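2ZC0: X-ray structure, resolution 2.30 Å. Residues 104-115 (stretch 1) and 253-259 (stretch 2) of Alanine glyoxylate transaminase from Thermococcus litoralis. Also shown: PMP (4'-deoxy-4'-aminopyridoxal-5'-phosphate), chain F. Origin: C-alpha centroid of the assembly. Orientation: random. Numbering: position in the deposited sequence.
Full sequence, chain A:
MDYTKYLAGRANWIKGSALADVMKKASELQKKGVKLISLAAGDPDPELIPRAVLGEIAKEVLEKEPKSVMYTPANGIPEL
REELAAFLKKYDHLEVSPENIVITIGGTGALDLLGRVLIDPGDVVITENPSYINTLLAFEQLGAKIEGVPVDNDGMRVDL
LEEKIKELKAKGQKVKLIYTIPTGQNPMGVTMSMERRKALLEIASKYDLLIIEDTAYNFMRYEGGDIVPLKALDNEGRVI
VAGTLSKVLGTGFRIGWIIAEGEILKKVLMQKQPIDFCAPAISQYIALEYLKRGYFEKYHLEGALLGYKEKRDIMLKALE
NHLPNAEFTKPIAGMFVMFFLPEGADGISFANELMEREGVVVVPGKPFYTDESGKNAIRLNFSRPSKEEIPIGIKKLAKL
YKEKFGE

Stretch 1 104-115: TIGGTGALDLLG
Stretch 2 (253-259) FRIGWII

I258 forms the apolar centre of the contact. It lies on strand 256-259 with its CA-to-CB bond toward the helix that runs through 106-115, and its extended side chain (chi1 m, chi2 t) reaches along one flank of that helix. I258 CG1 meets A110 CB at 3.5 Å, while I258 CD1 lies 3.6 Å from L114 CD2 and 3.9 Å from L113 CB. A110, L113 and L114 all direct CA-to-CB toward the strand, as helical spacing allows. The small methyl of A110 lets the backbones approach, with A110 CB only 3.5 Å from W257 O; the CA atoms of A110 and I258 are 5.6 Å apart. The leucines fill the space farther along. Helix and strand axes come within 6.2 Å, and their N-to-C directions differ by 36°. W257 and I259, alternating with I258 along the strand (phi/psi near -120 to -160/110 to 160), have their CA-to-CB bonds directed away.

Toward the start of the helix, side-chain packing gives way to backbone pairing. T104 and G256 form an antiparallel bridge, CA to CA 4.9 Å: T104 N donates to G256 O at 2.8 Å, and G256 N donates to T104 O at 3.0 Å. T104 (phi/psi -113/175, chi1 p) serves both environments, since its CG2 lies 3.9 Å from I258 CG1 while its OG1 donates a hydrogen bond to G106 O at 2.9 Å, tying the turn to the strand before it.

The chain turns sharply through I105 (-79/74) and G106 (76/180), and a weak hydrogen bond from G106 N to T104 O, 2.8 Å, spans the turn. Glycine suits position 106 because phi is positive and a CB would clash with R254 NH2. G256 must also be bare: a CB there would run into G106 C and G107 N, for G106 CA and G256 CA are just 3.7 Å apart.

R254 (62/54; chi1 m, chi2 m, chi3 p, chi4 -139°) makes the polar edge. R254 CB packs 3.8 Å from I105 CG2, and G106 CA lies over one face of its guanidinium, while PMP O2P lies at its edge, near its plane. R254 NH2 donates to PMP O3P at 3.0 Å, and R254 NH1 comes within 2.5 Å of PMP O2P. From the helix, T108 (chi1 m) gives two hydrogen bonds to PMP O3P, from OG1 at 2.7 Å and from N at 3.3 Å, and G107 N donates to PMP O1P. A CB on G107 would be crowded by PMP C6. The phosphate thus joins both stretches, which together bury 487 Å² against each other.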

ATOM      1  N   THR A 104      24.481   7.014  -6.033  1.00 33.51           N
ATOM      2  CA  THR A 104      23.783   5.917  -5.399  1.00 33.16           C
ATOM      3  C   THR A 104      24.665   4.677  -5.298  1.00 33.30           C
ATOM      4  O   THR A 104      25.795   4.656  -5.803  1.00 31.87           O
ATOM      5  CB  THR A 104      22.527   5.570  -6.220  1.00 32.49           C
ATOM      6  OG1 THR A 104      22.913   5.266  -7.565  1.00 32.62           O
ATOM      7  CG2 THR A 104      21.572   6.747  -6.251  1.00 33.07           C
ATOM      8  N   ILE A 105      24.140   3.649  -4.635  1.00 33.12           N
ATOM      9  CA  ILE A 105      24.843   2.381  -4.460  1.00 35.16           C
ATOM     10  C   ILE A 105      24.700   1.614  -5.771  1.00 35.00           C
ATOM     11  O   ILE A 105      23.916   0.669  -5.869  1.00 35.37           O
ATOM     12  CB  ILE A 105      24.208   1.553  -3.300  1.00 34.18           C
ATOM     13  CG1 ILE A 105      24.304   2.332  -1.986  1.00 35.31           C
ATOM     14  CG2 ILE A 105      24.914   0.216  -3.154  1.00 32.81           C
ATOM     15  CD1 ILE A 105      25.723   2.657  -1.556  1.00 36.56           C
ATOM     16  N   GLY A 106      25.431   2.054  -6.791  1.00 37.08           N
ATOM     17  CA  GLY A 106      25.369   1.407  -8.096  1.00 35.94           C
ATOM     18  C   GLY A 106      24.108   1.742  -8.878  1.00 36.49           C
ATOM     19  O   GLY A 106      23.265   2.503  -8.412  1.00 34.51           O
ATOM     20  N   GLY A 107      23.987   1.188 -10.082  1.00 37.71           N
ATOM     21  CA  GLY A 107      22.802   1.426 -10.887  1.00 35.52           C
ATOM     22  C   GLY A 107      21.591   0.809 -10.202  1.00 36.43           C
ATOM     23  O   GLY A 107      20.469   1.281 -10.380  1.00 36.20           O
ATOM     24  N   THR A 108      21.832  -0.235  -9.405  1.00 35.98           N
ATOM     25  CA  THR A 108      20.786  -0.947  -8.670  1.00 35.01           C
ATOM     26  C   THR A 108      20.127  -0.015  -7.657  1.00 32.70           C
ATOM     27  O   THR A 108      18.913   0.128  -7.635  1.00 31.81           O
ATOM     28  CB  THR A 108      21.358  -2.169  -7.893  1.00 37.75           C
ATOM     29  OG1 THR A 108      21.974  -3.084  -8.810  1.00 39.41           O
ATOM     30  CG2 THR A 108      20.245  -2.900  -7.131  1.00 34.52           C
ATOM     31  N   GLY A 109      20.941   0.611  -6.815  1.00 32.58           N
ATOM     32  CA  GLY A 109      20.412   1.528  -5.819  1.00 30.84           C
ATOM     33  C   GLY A 109      19.639   2.648  -6.476  1.00 30.20           C
ATOM     34  O   GLY A 109      18.567   3.020  -6.013  1.00 31.15           O
ATOM     35  N   ALA A 110      20.179   3.175  -7.571  1.00 31.15           N
ATOM     36  CA  ALA A 110      19.528   4.256  -8.313  1.00 31.75           C
ATOM     37  C   ALA A 110      18.132   3.826  -8.745  1.00 30.46           C
ATOM     38  O   ALA A 110      17.164   4.568  -8.589  1.00 30.81           O
ATOM     39  CB  ALA A 110      20.365   4.630  -9.535  1.00 31.05           C
ATOM     40  N   LEU A 111      18.035   2.617  -9.282  1.00 31.93           N
ATOM     41  CA  LEU A 111      16.758   2.089  -9.753  1.00 32.23           C
ATOM     42  C   LEU A 111      15.783   1.812  -8.590  1.00 31.38           C
ATOM     43  O   LEU A 111      14.577   1.956  -8.750  1.00 31.89           O
ATOM     44  CB  LEU A 111      16.992   0.807 -10.566  1.00 32.60           C
ATOM     45  CG  LEU A 111      17.034   0.777 -12.113  1.00 33.55           C
ATOM     46  CD1 LEU A 111      16.769   2.138 -12.721  1.00 31.50           C
ATOM     47  CD2 LEU A 111      18.377   0.222 -12.559  1.00 33.06           C
ATOM     48  N   ASP A 112      16.304   1.409  -7.434  1.00 31.38           N
ATOM     49  CA  ASP A 112      15.468   1.139  -6.265  1.00 31.62           C
ATOM     50  C   ASP A 112      14.968   2.475  -5.689  1.00 31.24           C
ATOM     51  O   ASP A 112      13.789   2.624  -5.357  1.00 31.13           O
ATOM     52  CB  ASP A 112      16.282   0.356  -5.219  1.00 32.21           C
ATOM     53  CG  ASP A 112      15.536   0.169  -3.905  1.00 31.13           C
ATOM     54  OD1 ASP A 112      15.816   0.943  -2.966  1.00 36.08           O
ATOM     55  OD2 ASP A 112      14.678  -0.728  -3.812  1.00 28.35           O
ATOM     56  N   LEU A 113      15.867   3.448  -5.594  1.00 27.82           N
ATOM     57  CA  LEU A 113      15.494   4.764  -5.100  1.00 28.61           C
ATOM     58  C   LEU A 113      14.383   5.355  -5.986  1.00 28.59           C
ATOM     59  O   LEU A 113      13.388   5.871  -5.478  1.00 26.69           O
ATOM     60  CB  LEU A 113      16.734   5.678  -5.066  1.00 28.61           C
ATOM     61  CG  LEU A 113      17.334   5.905  -3.662  1.00 27.37           C
ATOM     62  CD1 LEU A 113      17.304   4.625  -2.875  1.00 26.72           C
ATOM     63  CD2 LEU A 113      18.755   6.461  -3.757  1.00 27.60           C
ATOM     64  N   LEU A 114      14.535   5.243  -7.306  1.00 27.53           N
ATOM     65  CA  LEU A 114      13.529   5.748  -8.231  1.00 25.62           C
ATOM     66  C   LEU A 114      12.190   5.002  -8.113  1.00 27.21           C
ATOM     67  O   LEU A 114      11.124   5.610  -8.190  1.00 25.70           O
ATOM     68  CB  LEU A 114      14.017   5.641  -9.688  1.00 27.67           C
ATOM     69  CG  LEU A 114      14.727   6.813 -10.406  1.00 27.57           C
ATOM     70  CD1 LEU A 114      14.634   8.119  -9.588  1.00 22.98           C
ATOM     71  CD2 LEU A 114      16.149   6.426 -10.672  1.00 27.34           C
ATOM     72  N   GLY A 115      12.238   3.682  -7.955  1.00 28.45           N
ATOM     73  CA  GLY A 115      11.004   2.932  -7.856  1.00 28.70           C
ATOM     74  C   GLY A 115      10.211   3.317  -6.626  1.00 30.18           C
ATOM     75  O   GLY A 115       8.980   3.394  -6.649  1.00 31.76           O
ATOM     76  N   PHE A 253      32.514  -1.657  -6.463  1.00 37.39           N
ATOM     77  CA  PHE A 253      32.699  -0.383  -5.771  1.00 37.88           C
ATOM     78  C   PHE A 253      31.345   0.231  -5.385  1.00 36.70           C
ATOM     79  O   PHE A 253      31.255   1.052  -4.474  1.00 35.79           O
ATOM     80  CB  PHE A 253      33.508   0.604  -6.645  1.00 37.77           C
ATOM     81  CG  PHE A 253      34.985   0.281  -6.729  1.00 38.80           C
ATOM     82  CD1 PHE A 253      35.821   0.479  -5.630  1.00 36.99           C
ATOM     83  CD2 PHE A 253      35.529  -0.267  -7.891  1.00 37.89           C
ATOM     84  CE1 PHE A 253      37.181   0.132  -5.683  1.00 38.71           C
ATOM     85  CE2 PHE A 253      36.889  -0.619  -7.956  1.00 39.67           C
ATOM     86  CZ  PHE A 253      37.716  -0.419  -6.846  1.00 38.94           C
ATOM     87  N   ARG A 254      30.289  -0.176  -6.081  1.00 35.03           N
ATOM     88  CA  ARG A 254      28.950   0.321  -5.781  1.00 35.43           C
ATOM     89  C   ARG A 254      28.877   1.836  -5.992  1.00 34.44           C
ATOM     90  O   ARG A 254      28.491   2.565  -5.084  1.00 35.59           O
ATOM     91  CB  ARG A 254      28.568  -0.003  -4.311  1.00 34.63           C
ATOM     92  CG  ARG A 254      28.724  -1.474  -3.859  1.00 34.23           C
ATOM     93  CD  ARG A 254      27.643  -2.367  -4.458  1.00 37.58           C
ATOM     94  NE  ARG A 254      27.827  -2.463  -5.891  1.00 38.21           N
ATOM     95  CZ  ARG A 254      26.858  -2.430  -6.798  1.00 40.40           C
ATOM     96  NH1 ARG A 254      27.188  -2.519  -8.084  1.00 38.29           N
ATOM     97  NH2 ARG A 254      25.580  -2.319  -6.440  1.00 34.06           N
ATOM     98  N   ILE A 255      29.267   2.303  -7.175  1.00 35.19           N
ATOM     99  CA  ILE A 255      29.220   3.731  -7.502  1.00 33.85           C
ATOM    100  C   ILE A 255      28.336   3.941  -8.728  1.00 34.14           C
ATOM    101  O   ILE A 255      28.725   3.636  -9.862  1.00 32.61           O
ATOM    102  CB  ILE A 255      30.623   4.327  -7.792  1.00 35.43           C
ATOM    103  CG1 ILE A 255      31.428   4.461  -6.493  1.00 37.30           C
ATOM    104  CG2 ILE A 255      30.480   5.730  -8.413  1.00 38.72           C
ATOM    105  CD1 ILE A 255      30.810   5.414  -5.466  1.00 34.49           C
ATOM    106  N   GLY A 256      27.132   4.447  -8.477  1.00 31.93           N
ATOM    107  CA  GLY A 256      26.179   4.694  -9.536  1.00 31.87           C
ATOM    108  C   GLY A 256      25.540   6.053  -9.337  1.00 33.86           C
ATOM    109  O   GLY A 256      25.900   6.788  -8.410  1.00 34.97           O
ATOM    110  N   TRP A 257      24.580   6.394 -10.184  1.00 31.54           N
ATOM    111  CA  TRP A 257      23.956   7.694 -10.061  1.00 31.52           C
ATOM    112  C   TRP A 257      22.573   7.805 -10.678  1.00 32.05           C
ATOM    113  O   TRP A 257      22.149   6.971 -11.481  1.00 32.83           O
ATOM    114  CB  TRP A 257      24.872   8.777 -10.664  1.00 32.23           C
ATOM    115  CG  TRP A 257      25.218   8.541 -12.120  1.00 33.01           C
ATOM    116  CD1 TRP A 257      24.427   8.795 -13.206  1.00 34.83           C
ATOM    117  CD2 TRP A 257      26.406   7.920 -12.634  1.00 33.61           C
ATOM    118  NE1 TRP A 257      25.044   8.370 -14.360  1.00 34.24           N
ATOM    119  CE2 TRP A 257      26.259   7.827 -14.039  1.00 33.83           C
ATOM    120  CE3 TRP A 257      27.576   7.428 -12.045  1.00 32.40           C
ATOM    121  CZ2 TRP A 257      27.240   7.259 -14.865  1.00 36.18           C
ATOM    122  CZ3 TRP A 257      28.552   6.860 -12.862  1.00 36.08           C
ATOM    123  CH2 TRP A 257      28.378   6.781 -14.262  1.00 33.97           C
ATOM    124  N   ILE A 258      21.865   8.840 -10.248  1.00 30.51           N
ATOM    125  CA  ILE A 258      20.558   9.159 -10.751  1.00 28.24           C
ATOM    126  C   ILE A 258      20.710  10.548 -11.349  1.00 30.59           C
ATOM    127  O   ILE A 258      21.500  11.362 -10.867  1.00 30.50           O
ATOM    128  CB  ILE A 258      19.510   9.266  -9.625  1.00 26.51           C
ATOM    129  CG1 ILE A 258      19.128   7.885  -9.111  1.00 25.82           C
ATOM    130  CG2 ILE A 258      18.275   9.994 -10.129  1.00 25.22           C
ATOM    131  CD1 ILE A 258      18.099   7.922  -8.008  1.00 21.65           C
ATOM    132  N   ILE A 259      19.969  10.809 -12.413  1.00 31.69           N
ATOM    133  CA  ILE A 259      19.964  12.127 -13.018  1.00 33.60           C
ATOM    134  C   ILE A 259      18.482  12.354 -13.205  1.00 33.61           C
ATOM    135  O   ILE A 259      17.837  11.651 -13.983  1.00 35.59           O
ATOM    136  CB  ILE A 259      20.645  12.194 -14.403  1.00 34.48           C
ATOM    137  CG1 ILE A 259      22.149  11.932 -14.303  1.00 34.39           C
ATOM    138  CG2 ILE A 259      20.444  13.596 -14.986  1.00 34.85           C
ATOM    139  CD1 ILE A 259      22.842  11.973 -15.689  1.00 36.98           C
TER
HETATM  140  N1  PMP F 409      21.506  -2.002 -15.055  1.00 61.96           N
HETATM  141  C2  PMP F 409      21.783  -3.065 -15.844  1.00 61.40           C
HETATM  142  C2A PMP F 409      21.033  -3.150 -17.176  1.00 59.78           C
HETATM  143  C3  PMP F 409      22.731  -4.048 -15.454  1.00 60.96           C
HETATM  144  O3  PMP F 409      22.987  -5.127 -16.289  1.00 59.18           O
HETATM  145  C4  PMP F 409      23.401  -3.903 -14.182  1.00 61.56           C
HETATM  146  C4A PMP F 409      24.429  -4.972 -13.766  1.00 61.44           C
HETATM  147  N4A PMP F 409      24.061  -5.690 -12.546  1.00 66.22           N
HETATM  148  C5  PMP F 409      23.043  -2.674 -13.322  1.00 60.83           C
HETATM  149  C6  PMP F 409      22.083  -1.757 -13.814  1.00 61.04           C
HETATM  150  C5A PMP F 409      23.686  -2.399 -11.950  1.00 58.98           C
HETATM  151  O4P PMP F 409      24.766  -2.204 -12.098  1.00 56.06           O
HETATM  152  P   PMP F 409      25.512  -1.823 -10.652  1.00 48.16           P
HETATM  153  O1P PMP F 409      26.171  -0.060 -10.424  1.00 57.73           O
HETATM  154  O2P PMP F 409      27.033  -2.977 -10.572  1.00 56.02           O
HETATM  155  O3P PMP F 409      24.475  -2.161  -9.201  1.00 56.25           O